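Local coordinates for protein modulator of the activity of Ets CG15085-PA (Drosophila melanogaster, PDB 1SV0) that binds the SAM domain of the Ets-family repressor Yan through its own SAM domain and probably relieves repression by breaking up Yan polymers, at residues Asp5-Asp10 with Arg73-Arg78; Trp22-Ala27 with Leu32-Glu37; Gln40-Asn45 with Cys50-Asp55. One frame throughout, in Å; residues are numbered along the deposited sequence.

Interaction 1: residues Asp5-Asp10 with Arg73-Arg78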
ATOM      1  N   ASP C   5      -2.605  21.122   9.041  1.00 45.73           N
ATOM      2  CA  ASP C   5      -3.734  20.190   9.051  1.00 44.90           C
ATOM      3  C   ASP C   5      -3.835  19.005  10.011  1.00 43.84           C
ATOM      4  O   ASP C   5      -4.792  18.238   9.918  1.00 45.14           O
ATOM      5  CB  ASP C   5      -3.945  19.661   7.630  1.00 43.52           C
ATOM      6  CG  ASP C   5      -2.684  19.052   7.033  1.00 42.03           C
ATOM      7  OD1 ASP C   5      -2.691  18.787   5.812  1.00 43.90           O
ATOM      8  OD2 ASP C   5      -1.697  18.833   7.770  1.00 38.35           O
ATOM      9  N   GLY C   6      -2.890  18.837  10.925  1.00 42.19           N
ATOM     10  CA  GLY C   6      -2.983  17.706  11.831  1.00 42.69           C
ATOM     11  C   GLY C   6      -2.234  16.513  11.272  1.00 40.00           C
ATOM     12  O   GLY C   6      -2.053  15.504  11.953  1.00 41.90           O
ATOM     13  N   LEU C   7      -1.800  16.642  10.022  1.00 38.93           N
ATOM     14  CA  LEU C   7      -1.065  15.578   9.347  1.00 38.16           C
ATOM     15  C   LEU C   7       0.445  15.780   9.413  1.00 37.39           C
ATOM     16  O   LEU C   7       0.953  16.889   9.243  1.00 36.08           O
ATOM     17  CB  LEU C   7      -1.490  15.475   7.878  1.00 37.90           C
ATOM     18  CG  LEU C   7      -2.963  15.139   7.623  1.00 40.06           C
ATOM     19  CD1 LEU C   7      -3.214  15.093   6.131  1.00 39.00           C
ATOM     20  CD2 LEU C   7      -3.317  13.804   8.268  1.00 40.68           C
ATOM     21  N   PRO C   8       1.185  14.695   9.667  1.00 36.67           N
ATOM     22  CA  PRO C   8       2.644  14.799   9.743  1.00 36.79           C
ATOM     23  C   PRO C   8       3.183  15.352   8.426  1.00 36.95           C
ATOM     24  O   PRO C   8       2.720  14.975   7.345  1.00 37.08           O
ATOM     25  CB  PRO C   8       3.116  13.369   9.986  1.00 36.47           C
ATOM     26  CG  PRO C   8       1.907  12.567  10.297  1.00 35.11           C
ATOM     27  CD  PRO C   8       0.680  13.347   9.976  1.00 35.73           C
ATOM     28  N   LEU C   9       4.151  16.257   8.530  1.00 36.24           N
ATOM     29  CA  LEU C   9       4.772  16.883   7.370  1.00 37.54           C
ATOM     30  C   LEU C   9       5.360  15.870   6.396  1.00 37.49           C
ATOM     31  O   LEU C   9       5.312  16.076   5.189  1.00 38.84           O
ATOM     32  CB  LEU C   9       5.868  17.850   7.831  1.00 38.89           C
ATOM     33  CG  LEU C   9       5.365  18.957   8.761  1.00 39.70           C
ATOM     34  CD1 LEU C   9       6.541  19.767   9.321  1.00 40.85           C
ATOM     35  CD2 LEU C   9       4.400  19.844   7.988  1.00 39.79           C
ATOM     36  N   ASP C  10       5.920  14.780   6.917  1.00 37.76           N
ATOM     37  CA  ASP C  10       6.507  13.748   6.059  1.00 38.04           C
ATOM     38  C   ASP C  10       5.465  12.648   5.828  1.00 36.14           C
ATOM     39  O   ASP C  10       5.151  11.891   6.739  1.00 35.68           O
ATOM     40  CB  ASP C  10       7.747  13.142   6.723  1.00 37.62           C
ATOM     41  CG  ASP C  10       8.583  12.309   5.760  1.00 40.10           C
ATOM     42  OD1 ASP C  10       8.014  11.713   4.819  1.00 37.97           O
ATOM     43  OD2 ASP C  10       9.820  12.244   5.952  1.00 43.94           O
ATOM     44  N   ARG C  73       2.314  13.327  -4.062  1.00 35.43           N
ATOM     45  CA  ARG C  73       3.651  13.505  -4.627  1.00 37.67           C
ATOM     46  C   ARG C  73       4.285  14.826  -4.189  1.00 37.48           C
ATOM     47  O   ARG C  73       5.478  14.882  -3.885  1.00 34.80           O
ATOM     48  CB  ARG C  73       3.583  13.449  -6.159  1.00 40.78           C
ATOM     49  CG  ARG C  73       4.099  12.156  -6.752  1.00 47.56           C
ATOM     50  CD  ARG C  73       3.466  10.959  -6.091  1.00 51.57           C
ATOM     51  NE  ARG C  73       4.103   9.710  -6.497  1.00 58.02           N
ATOM     52  CZ  ARG C  73       5.381   9.411  -6.283  1.00 60.20           C
ATOM     53  NH1 ARG C  73       6.181  10.268  -5.663  1.00 61.52           N
ATOM     54  NH2 ARG C  73       5.862   8.245  -6.692  1.00 62.42           N
ATOM     55  N   VAL C  74       3.483  15.888  -4.175  1.00 36.92           N
ATOM     56  CA  VAL C  74       3.963  17.199  -3.763  1.00 38.38           C
ATOM     57  C   VAL C  74       4.425  17.137  -2.311  1.00 38.65           C
ATOM     58  O   VAL C  74       5.504  17.628  -1.971  1.00 37.50           O
ATOM     59  CB  VAL C  74       2.855  18.266  -3.878  1.00 39.75           C
ATOM     60  CG1 VAL C  74       3.348  19.590  -3.306  1.00 41.02           C
ATOM     61  CG2 VAL C  74       2.439  18.430  -5.334  1.00 40.77           C
ATOM     62  N   ARG C  75       3.602  16.532  -1.458  1.00 36.95           N
ATOM     63  CA  ARG C  75       3.937  16.403  -0.048  1.00 36.01           C
ATOM     64  C   ARG C  75       5.211  15.581   0.128  1.00 36.80           C
ATOM     65  O   ARG C  75       6.094  15.945   0.908  1.00 35.16           O
ATOM     66  CB  ARG C  75       2.780  15.752   0.720  1.00 33.97           C
ATOM     67  CG  ARG C  75       1.585  16.671   0.945  1.00 34.58           C
ATOM     68  CD  ARG C  75       0.402  15.913   1.531  1.00 32.42           C
ATOM     69  NE  ARG C  75      -0.768  16.768   1.715  1.00 33.90           N
ATOM     70  CZ  ARG C  75      -1.069  17.415   2.839  1.00 35.92           C
ATOM     71  NH1 ARG C  75      -0.288  17.314   3.908  1.00 33.29           N
ATOM     72  NH2 ARG C  75      -2.163  18.165   2.894  1.00 38.23           N
ATOM     73  N   LEU C  76       5.309  14.479  -0.608  1.00 36.71           N
ATOM     74  CA  LEU C  76       6.480  13.619  -0.520  1.00 38.15           C
ATOM     75  C   LEU C  76       7.730  14.353  -1.018  1.00 39.61           C
ATOM     76  O   LEU C  76       8.783  14.311  -0.382  1.00 39.03           O
ATOM     77  CB  LEU C  76       6.259  12.347  -1.339  1.00 37.32           C
ATOM     78  CG  LEU C  76       7.411  11.334  -1.370  1.00 38.19           C
ATOM     79  CD1 LEU C  76       7.741  10.870   0.044  1.00 38.06           C
ATOM     80  CD2 LEU C  76       7.015  10.148  -2.240  1.00 39.29           C
ATOM     81  N   ALA C  77       7.601  15.031  -2.151  1.00 42.00           N
ATOM     82  CA  ALA C  77       8.725  15.765  -2.727  1.00 46.26           C
ATOM     83  C   ALA C  77       9.350  16.719  -1.719  1.00 47.70           C
ATOM     84  O   ALA C  77      10.538  16.609  -1.419  1.00 48.33           O
ATOM     85  CB  ALA C  77       8.275  16.534  -3.969  1.00 45.46           C
ATOM     86  N   ARG C  78       8.555  17.640  -1.181  1.00 50.54           N
ATOM     87  CA  ARG C  78       9.094  18.600  -0.223  1.00 54.92           C
ATOM     88  C   ARG C  78       9.680  17.905   1.000  1.00 55.77           C
ATOM     89  O   ARG C  78      10.656  18.380   1.579  1.00 55.83           O
ATOM     90  CB  ARG C  78       8.026  19.614   0.210  1.00 57.94           C
ATOM     91  CG  ARG C  78       6.969  19.080   1.155  1.00 62.55           C
ATOM     92  CD  ARG C  78       6.135  20.206   1.780  1.00 67.21           C
ATOM     93  NE  ARG C  78       5.220  20.861   0.843  1.00 70.85           N
ATOM     94  CZ  ARG C  78       5.564  21.806  -0.031  1.00 72.53           C
ATOM     95  NH1 ARG C  78       6.819  22.231  -0.105  1.00 74.26           N
ATOM     96  NH2 ARG C  78       4.646  22.331  -0.832  1.00 72.69           N
TER
HETATM   97  O   HOH W   1       5.199  17.466   3.003  1.00 49.51           O
HETATM   98  O   HOH W   2       2.701  16.034   3.970  1.00 59.99           O
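D5 and R75 reach toward each other from opposite directions and meet at the edge of the guanidinium group, with carboxylate and guanidinium planes only 14° apart. A single carboxylate oxygen does the work: OD1 of D5 lies 3.0 Å from NH2 of R75, close to the guanidinium plane, and NH2 approaches it almost along the C-O bond direction. The same OD1 takes a second, weak bond from NH1 of R75 at 3.4 Å, so the salt bridge is forked and lopsided. R75 leaves helix 65-80 with its chain stretched out from CG to NE (chi3 -178°), which carries the charged group across to the N-terminal loop. The other oxygen, OD2 of D5, turns back on its own loop and accepts from the backbone N of L7 at 3.1 Å, from above the carboxylate plane, closing an Asx turn. L7 itself lies over one face of the guanidinium, with CD1 4.3 Å from NH1 of R75. Two waters join the backbone oxygen of L9 to R75: one also donates to the carbonyl O of R75, the other accepts from NH1. On the helix side, NE of R75 pairs with D71, and W14 and W22 also touch the arginine. With an alanine in place of D5, NH2 of R75 is likely to lose its acid partner and the Asx turn its acceptor. With D5 at its edge and D71 paired to NE, the guanidinium is probably restricted in rotation and its charge offset, and both charge and water tie the loop to the C-terminal helix.

Interaction 2: residues Trp22-Ala27 with Leu32-Glu37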
ATOM      1  N   TRP C  22      -6.358  12.640   5.431  1.00 22.10           N
ATOM      2  CA  TRP C  22      -5.899  13.350   4.229  1.00 23.36           C
ATOM      3  C   TRP C  22      -6.914  13.184   3.095  1.00 23.13           C
ATOM      4  O   TRP C  22      -7.169  14.116   2.333  1.00 22.13           O
ATOM      5  CB  TRP C  22      -4.540  12.801   3.770  1.00 22.45           C
ATOM      6  CG  TRP C  22      -4.143  13.207   2.371  1.00 23.93           C
ATOM      7  CD1 TRP C  22      -3.798  14.470   1.935  1.00 24.35           C
ATOM      8  CD2 TRP C  22      -4.033  12.348   1.227  1.00 22.96           C
ATOM      9  NE1 TRP C  22      -3.481  14.437   0.602  1.00 22.06           N
ATOM     10  CE2 TRP C  22      -3.613  13.153   0.139  1.00 25.06           C
ATOM     11  CE3 TRP C  22      -4.244  10.975   1.014  1.00 23.48           C
ATOM     12  CZ2 TRP C  22      -3.398  12.625  -1.149  1.00 25.03           C
ATOM     13  CZ3 TRP C  22      -4.027  10.445  -0.272  1.00 24.55           C
ATOM     14  CH2 TRP C  22      -3.609  11.276  -1.334  1.00 25.21           C
ATOM     15  N   LEU C  23      -7.486  11.988   2.977  1.00 22.75           N
ATOM     16  CA  LEU C  23      -8.466  11.724   1.924  1.00 23.85           C
ATOM     17  C   LEU C  23      -9.723  12.559   2.149  1.00 24.08           C
ATOM     18  O   LEU C  23     -10.284  13.124   1.206  1.00 21.06           O
ATOM     19  CB  LEU C  23      -8.827  10.233   1.889  1.00 24.17           C
ATOM     20  CG  LEU C  23      -7.760   9.307   1.295  1.00 25.69           C
ATOM     21  CD1 LEU C  23      -8.154   7.840   1.528  1.00 25.86           C
ATOM     22  CD2 LEU C  23      -7.623   9.593  -0.201  1.00 24.27           C
ATOM     23  N   ILE C  24     -10.172  12.617   3.400  1.00 23.98           N
ATOM     24  CA  ILE C  24     -11.353  13.404   3.744  1.00 25.95           C
ATOM     25  C   ILE C  24     -11.095  14.888   3.434  1.00 25.25           C
ATOM     26  O   ILE C  24     -11.954  15.565   2.871  1.00 26.09           O
ATOM     27  CB  ILE C  24     -11.716  13.228   5.242  1.00 25.90           C
ATOM     28  CG1 ILE C  24     -12.282  11.822   5.465  1.00 26.14           C
ATOM     29  CG2 ILE C  24     -12.728  14.296   5.677  1.00 24.93           C
ATOM     30  CD1 ILE C  24     -12.494  11.477   6.921  1.00 32.10           C
ATOM     31  N   ASN C  25      -9.917  15.386   3.805  1.00 25.10           N
ATOM     32  CA  ASN C  25      -9.548  16.779   3.521  1.00 27.65           C
ATOM     33  C   ASN C  25      -9.517  17.048   2.019  1.00 26.93           C
ATOM     34  O   ASN C  25      -9.951  18.107   1.559  1.00 26.23           O
ATOM     35  CB  ASN C  25      -8.165  17.119   4.102  1.00 27.65           C
ATOM     36  CG  ASN C  25      -8.196  17.305   5.601  1.00 30.52           C
ATOM     37  OD1 ASN C  25      -9.233  17.639   6.171  1.00 30.23           O
ATOM     38  ND2 ASN C  25      -7.055  17.105   6.249  1.00 32.95           N
ATOM     39  N   MET C  26      -8.984  16.096   1.254  1.00 27.07           N
ATOM     40  CA  MET C  26      -8.918  16.247  -0.199  1.00 26.03           C
ATOM     41  C   MET C  26     -10.320  16.291  -0.796  1.00 26.19           C
ATOM     42  O   MET C  26     -10.585  17.065  -1.719  1.00 25.97           O
ATOM     43  CB  MET C  26      -8.130  15.091  -0.832  1.00 25.66           C
ATOM     44  CG  MET C  26      -6.617  15.189  -0.647  1.00 29.33           C
ATOM     45  SD  MET C  26      -5.909  16.686  -1.397  1.00 33.11           S
ATOM     46  CE  MET C  26      -6.298  16.420  -3.150  1.00 33.75           C
ATOM     47  N   ALA C  27     -11.220  15.459  -0.276  1.00 25.41           N
ATOM     48  CA  ALA C  27     -12.596  15.450  -0.780  1.00 26.13           C
ATOM     49  C   ALA C  27     -13.246  16.817  -0.536  1.00 26.12           C
ATOM     50  O   ALA C  27     -13.901  17.376  -1.421  1.00 25.73           O
ATOM     51  CB  ALA C  27     -13.407  14.350  -0.087  1.00 26.82           C
ATOM     52  N   LEU C  32     -15.686  17.139  -3.551  1.00 30.94           N
ATOM     53  CA  LEU C  32     -16.186  15.802  -3.829  1.00 31.49           C
ATOM     54  C   LEU C  32     -16.990  15.372  -2.613  1.00 32.13           C
ATOM     55  O   LEU C  32     -16.691  15.768  -1.483  1.00 28.54           O
ATOM     56  CB  LEU C  32     -15.038  14.811  -4.034  1.00 31.19           C
ATOM     57  CG  LEU C  32     -14.220  14.883  -5.322  1.00 34.54           C
ATOM     58  CD1 LEU C  32     -12.982  14.025  -5.164  1.00 34.52           C
ATOM     59  CD2 LEU C  32     -15.062  14.411  -6.504  1.00 33.54           C
ATOM     60  N   GLU C  33     -18.004  14.555  -2.855  1.00 33.08           N
ATOM     61  CA  GLU C  33     -18.856  14.040  -1.795  1.00 34.97           C
ATOM     62  C   GLU C  33     -17.968  13.356  -0.749  1.00 33.45           C
ATOM     63  O   GLU C  33     -17.093  12.557  -1.094  1.00 32.04           O
ATOM     64  CB  GLU C  33     -19.836  13.019  -2.392  1.00 38.92           C
ATOM     65  CG  GLU C  33     -21.189  12.923  -1.698  1.00 45.62           C
ATOM     66  CD  GLU C  33     -22.108  11.903  -2.372  1.00 49.93           C
ATOM     67  OE1 GLU C  33     -23.327  11.901  -2.084  1.00 50.69           O
ATOM     68  OE2 GLU C  33     -21.605  11.100  -3.189  1.00 50.40           O
ATOM     69  N   VAL C  34     -18.172  13.687   0.522  1.00 31.71           N
ATOM     70  CA  VAL C  34     -17.400  13.063   1.604  1.00 31.88           C
ATOM     71  C   VAL C  34     -18.137  11.767   1.939  1.00 32.13           C
ATOM     72  O   VAL C  34     -19.230  11.800   2.522  1.00 30.53           O
ATOM     73  CB  VAL C  34     -17.362  13.948   2.868  1.00 33.13           C
ATOM     74  CG1 VAL C  34     -16.564  13.256   3.959  1.00 34.45           C
ATOM     75  CG2 VAL C  34     -16.745  15.312   2.536  1.00 36.55           C
ATOM     76  N   THR C  35     -17.537  10.636   1.579  1.00 29.71           N
ATOM     77  CA  THR C  35     -18.163   9.340   1.802  1.00 33.25           C
ATOM     78  C   THR C  35     -17.284   8.356   2.570  1.00 34.08           C
ATOM     79  O   THR C  35     -16.054   8.425   2.518  1.00 31.24           O
ATOM     80  CB  THR C  35     -18.541   8.700   0.448  1.00 36.12           C
ATOM     81  OG1 THR C  35     -19.343   7.540   0.672  1.00 43.36           O
ATOM     82  CG2 THR C  35     -17.297   8.292  -0.305  1.00 34.81           C
ATOM     83  N   ALA C  36     -17.928   7.429   3.274  1.00 33.64           N
ATOM     84  CA  ALA C  36     -17.218   6.423   4.050  1.00 36.60           C
ATOM     85  C   ALA C  36     -16.487   5.431   3.140  1.00 37.64           C
ATOM     86  O   ALA C  36     -15.509   4.807   3.547  1.00 37.55           O
ATOM     87  CB  ALA C  36     -18.203   5.680   4.956  1.00 37.87           C
ATOM     88  N   GLU C  37     -16.956   5.295   1.904  1.00 38.19           N
ATOM     89  CA  GLU C  37     -16.334   4.372   0.961  1.00 39.59           C
ATOM     90  C   GLU C  37     -15.003   4.853   0.393  1.00 38.73           C
ATOM     91  O   GLU C  37     -14.159   4.035   0.015  1.00 37.38           O
ATOM     92  CB  GLU C  37     -17.285   4.075  -0.197  1.00 43.18           C
ATOM     93  CG  GLU C  37     -18.676   3.677   0.243  1.00 49.57           C
ATOM     94  CD  GLU C  37     -19.706   4.716  -0.137  1.00 52.86           C
ATOM     95  OE1 GLU C  37     -19.918   4.913  -1.357  1.00 55.40           O
ATOM     96  OE2 GLU C  37     -20.292   5.338   0.776  1.00 53.50           O
TER
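A27 and L32 meet where helix 16-30 nears its end and the chain turns back alongside it. Their CA atoms come within 4.7 Å, and the backbone N of L32 donates to the carbonyl O of A27 at 2.8 Å, an N-H...O angle of 161°, with the donor tilted 19° from the carbonyl plane. L32 can be followed outward from this bond. Its CB packs directly on A27, 4.3 Å from the alanine CB and nearer still to the alanine's carbonyl O. CG stands beside the backbone N of L32, anti to the carbonyl carbon (chi1 -73°), and the branch beyond it leads away from the alanine, with neither CD1 nor CD2 pressing on residues 22-27; the leucine therefore engages the helix through its root. The small methyl of A27 serves as a seat for the backbone that follows: CB of A27 lies 3.8 Å from the carbonyl O of L32, and the carbonyl O of E33 is 4.2 Å from CB of A27. Further along, V34 straddles two helix positions one turn apart. Its CG2 faces CB of A27 at 4.4 Å, while CG1 meets CG2 of I24 at 4.3 Å, and this loose apolar contact lies near the surface. The inward side of the same helix is occupied differently, L23 and M26 packing on L68 of helix 65-80 and L23 also on F42. Residues 32-37 thus run back over the outer flank of helix 16-30 before entering helix 37-40, with one backbone bond at the turn and aliphatic side-chain contacts beyond it. The arrangement is that of the connection between the first two helices of the five-helix SAM domain.

Interaction 3: residues Gln40-Asn45 with Cys50-Asp55; sequences QKFPMN and CLMSLD
F42 and M52 form the tightest contact here: the CE methyl of M52 comes to the edge of the phenyl ring, near its plane, 3.5 Å from CE2 and 3.8 Å from CD2 of F42. One atom back along the same side chain, SD of M52 lies 4.0 Å from SD of M44, so successive atoms of the methionine end meet an aromatic edge and a second thioether. Bends at chi2 (-146°) and chi3 (-50°) turn the end of M52 toward the ring. The CB of M44 points toward residues 50-55, and its chain, bent at chi3 (83°), makes the contact through its sulfur.

Beyond this trio, R60 touches all three side chains, L49 adds to F42 and M44, Y57 to M52 and L68 of helix 65-80 to F42, whose carbonyl O accepts from the indole NE1 of W20. P43 centres an inverse gamma turn between F42 and M44, and N45 next to it N-caps helix 46-51 through OD1, bonding to the N of A48. Its ND2 donates to the backbone O of E28 of the pokkuri (Yan) chain, and M44 packs on G60 of that chain.

No hydrogen bond joins the two segments. The contact rests on dispersion between polarisable sulfurs, a methyl and a ring edge, which joins the buried side chains of the loop bordering the Yan chain to M52 without directional bonding.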
ATOM      1  N   GLN C  40     -12.216   3.638   2.517  1.00 33.32           N
ATOM      2  CA  GLN C  40     -12.191   2.180   2.490  1.00 34.38           C
ATOM      3  C   GLN C  40     -11.426   1.660   1.273  1.00 33.82           C
ATOM      4  O   GLN C  40     -10.997   0.508   1.259  1.00 33.70           O
ATOM      5  CB  GLN C  40     -13.620   1.620   2.499  1.00 37.61           C
ATOM      6  CG  GLN C  40     -14.323   1.820   3.829  1.00 43.17           C
ATOM      7  CD  GLN C  40     -15.733   1.267   3.847  1.00 45.93           C
ATOM      8  OE1 GLN C  40     -16.628   1.802   3.201  1.00 48.02           O
ATOM      9  NE2 GLN C  40     -15.935   0.189   4.592  1.00 47.25           N
ATOM     10  N   LYS C  41     -11.260   2.503   0.254  1.00 31.82           N
ATOM     11  CA  LYS C  41     -10.519   2.111  -0.949  1.00 32.35           C
ATOM     12  C   LYS C  41      -9.015   2.171  -0.665  1.00 30.94           C
ATOM     13  O   LYS C  41      -8.204   1.645  -1.434  1.00 28.05           O
ATOM     14  CB  LYS C  41     -10.813   3.062  -2.122  1.00 35.90           C
ATOM     15  CG  LYS C  41     -12.279   3.178  -2.530  1.00 40.44           C
ATOM     16  CD  LYS C  41     -12.801   1.890  -3.127  1.00 43.63           C
ATOM     17  CE  LYS C  41     -14.252   2.048  -3.572  1.00 46.58           C
ATOM     18  NZ  LYS C  41     -14.823   0.771  -4.102  1.00 49.19           N
ATOM     19  N   PHE C  42      -8.656   2.818   0.441  1.00 27.19           N
ATOM     20  CA  PHE C  42      -7.255   2.978   0.819  1.00 29.35           C
ATOM     21  C   PHE C  42      -6.963   2.519   2.245  1.00 28.17           C
ATOM     22  O   PHE C  42      -6.638   3.332   3.111  1.00 28.23           O
ATOM     23  CB  PHE C  42      -6.823   4.448   0.691  1.00 28.91           C
ATOM     24  CG  PHE C  42      -6.992   5.024  -0.685  1.00 29.58           C
ATOM     25  CD1 PHE C  42      -8.233   5.471  -1.121  1.00 30.79           C
ATOM     26  CD2 PHE C  42      -5.899   5.150  -1.541  1.00 31.60           C
ATOM     27  CE1 PHE C  42      -8.383   6.042  -2.384  1.00 27.12           C
ATOM     28  CE2 PHE C  42      -6.037   5.718  -2.805  1.00 30.28           C
ATOM     29  CZ  PHE C  42      -7.287   6.165  -3.226  1.00 31.10           C
ATOM     30  N   PRO C  43      -7.087   1.212   2.515  1.00 28.08           N
ATOM     31  CA  PRO C  43      -6.819   0.691   3.856  1.00 28.69           C
ATOM     32  C   PRO C  43      -5.306   0.462   4.018  1.00 29.61           C
ATOM     33  O   PRO C  43      -4.864  -0.679   4.158  1.00 28.88           O
ATOM     34  CB  PRO C  43      -7.606  -0.619   3.867  1.00 29.74           C
ATOM     35  CG  PRO C  43      -7.406  -1.112   2.466  1.00 28.03           C
ATOM     36  CD  PRO C  43      -7.610   0.151   1.631  1.00 27.89           C
ATOM     37  N   MET C  44      -4.526   1.542   4.001  1.00 26.85           N
ATOM     38  CA  MET C  44      -3.068   1.444   4.101  1.00 27.62           C
ATOM     39  C   MET C  44      -2.461   2.750   4.620  1.00 26.83           C
ATOM     40  O   MET C  44      -3.159   3.761   4.714  1.00 25.78           O
ATOM     41  CB  MET C  44      -2.498   1.139   2.717  1.00 28.86           C
ATOM     42  CG  MET C  44      -2.889   2.201   1.686  1.00 33.76           C
ATOM     43  SD  MET C  44      -2.426   1.831  -0.026  1.00 39.68           S
ATOM     44  CE  MET C  44      -3.792   0.772  -0.502  1.00 35.43           C
ATOM     45  N   ASN C  45      -1.163   2.734   4.929  1.00 26.17           N
ATOM     46  CA  ASN C  45      -0.481   3.928   5.440  1.00 27.25           C
ATOM     47  C   ASN C  45       0.307   4.675   4.361  1.00 27.38           C
ATOM     48  O   ASN C  45       0.241   4.333   3.180  1.00 28.20           O
ATOM     49  CB  ASN C  45       0.452   3.566   6.613  1.00 25.30           C
ATOM     50  CG  ASN C  45       1.630   2.682   6.196  1.00 26.82           C
ATOM     51  OD1 ASN C  45       1.883   2.469   5.015  1.00 26.57           O
ATOM     52  ND2 ASN C  45       2.362   2.176   7.184  1.00 28.05           N
ATOM     53  N   CYS C  50       3.340   5.608  -1.120  1.00 35.31           N
ATOM     54  CA  CYS C  50       4.559   5.927  -1.868  1.00 37.59           C
ATOM     55  C   CYS C  50       4.764   4.954  -3.022  1.00 38.41           C
ATOM     56  O   CYS C  50       5.330   5.308  -4.059  1.00 39.65           O
ATOM     57  CB  CYS C  50       5.785   5.855  -0.957  1.00 37.25           C
ATOM     58  SG  CYS C  50       5.926   7.185   0.229  1.00 42.19           S
ATOM     59  N   LEU C  51       4.316   3.722  -2.824  1.00 38.68           N
ATOM     60  CA  LEU C  51       4.451   2.677  -3.829  1.00 40.07           C
ATOM     61  C   LEU C  51       3.354   2.733  -4.892  1.00 40.55           C
ATOM     62  O   LEU C  51       3.485   2.114  -5.941  1.00 41.99           O
ATOM     63  CB  LEU C  51       4.437   1.297  -3.146  1.00 39.00           C
ATOM     64  CG  LEU C  51       5.689   0.813  -2.396  1.00 40.75           C
ATOM     65  CD1 LEU C  51       6.337   1.944  -1.629  1.00 38.68           C
ATOM     66  CD2 LEU C  51       5.309  -0.321  -1.459  1.00 38.34           C
ATOM     67  N   MET C  52       2.282   3.483  -4.632  1.00 41.42           N
ATOM     68  CA  MET C  52       1.176   3.562  -5.587  1.00 42.32           C
ATOM     69  C   MET C  52       1.408   4.436  -6.812  1.00 41.12           C
ATOM     70  O   MET C  52       1.777   5.608  -6.708  1.00 40.74           O
ATOM     71  CB  MET C  52      -0.112   4.027  -4.899  1.00 44.00           C
ATOM     72  CG  MET C  52      -0.669   3.071  -3.854  1.00 47.65           C
ATOM     73  SD  MET C  52      -2.485   3.107  -3.814  1.00 52.25           S
ATOM     74  CE  MET C  52      -2.791   4.841  -3.706  1.00 51.47           C
ATOM     75  N   SER C  53       1.174   3.849  -7.980  1.00 40.48           N
ATOM     76  CA  SER C  53       1.321   4.559  -9.244  1.00 39.51           C
ATOM     77  C   SER C  53       0.008   5.297  -9.483  1.00 38.12           C
ATOM     78  O   SER C  53      -0.999   4.978  -8.850  1.00 36.86           O
ATOM     79  CB  SER C  53       1.571   3.563 -10.375  1.00 39.30           C
ATOM     80  OG  SER C  53       0.495   2.643 -10.468  1.00 40.67           O
ATOM     81  N   LEU C  54       0.022   6.289 -10.371  1.00 39.01           N
ATOM     82  CA  LEU C  54      -1.186   7.053 -10.678  1.00 40.43           C
ATOM     83  C   LEU C  54      -2.308   6.091 -11.031  1.00 40.74           C
ATOM     84  O   LEU C  54      -3.455   6.268 -10.623  1.00 39.99           O
ATOM     85  CB  LEU C  54      -0.939   7.990 -11.858  1.00 41.45           C
ATOM     86  CG  LEU C  54      -2.169   8.659 -12.477  1.00 41.61           C
ATOM     87  CD1 LEU C  54      -2.867   9.545 -11.447  1.00 40.56           C
ATOM     88  CD2 LEU C  54      -1.730   9.484 -13.685  1.00 42.45           C
ATOM     89  N   ASP C  55      -1.946   5.065 -11.791  1.00 40.98           N
ATOM     90  CA  ASP C  55      -2.868   4.036 -12.245  1.00 41.24           C
ATOM     91  C   ASP C  55      -3.652   3.386 -11.104  1.00 39.59           C
ATOM     92  O   ASP C  55      -4.834   3.058 -11.244  1.00 36.10           O
ATOM     93  CB  ASP C  55      -2.071   2.962 -12.984  1.00 47.82           C
ATOM     94  CG  ASP C  55      -2.942   2.085 -13.837  1.00 52.79           C
ATOM     95  OD1 ASP C  55      -3.920   1.519 -13.305  1.00 55.67           O
ATOM     96  OD2 ASP C  55      -2.645   1.967 -15.046  1.00 58.33           O
TER

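In the fold
The three contacts grade from surface to core. Interaction 2 is largely exposed and interaction 1 partly buried, whereas every touching residue of interaction 3 is buried. Their chemistry follows: charge and water at interaction 1, one backbone bond with aliphatic groups at interaction 2, sulfur and aromatic packing alone at interaction 3. Interaction 1 joins distant ends of the chain and encloses the other two, which each close a short local loop. Helix 16-30 links all three through W22 and L23, and helix 65-80 adds a second link between interactions 1 and 3 where L76 meets C50. Of the three, interaction 3 alone borders the Yan chain.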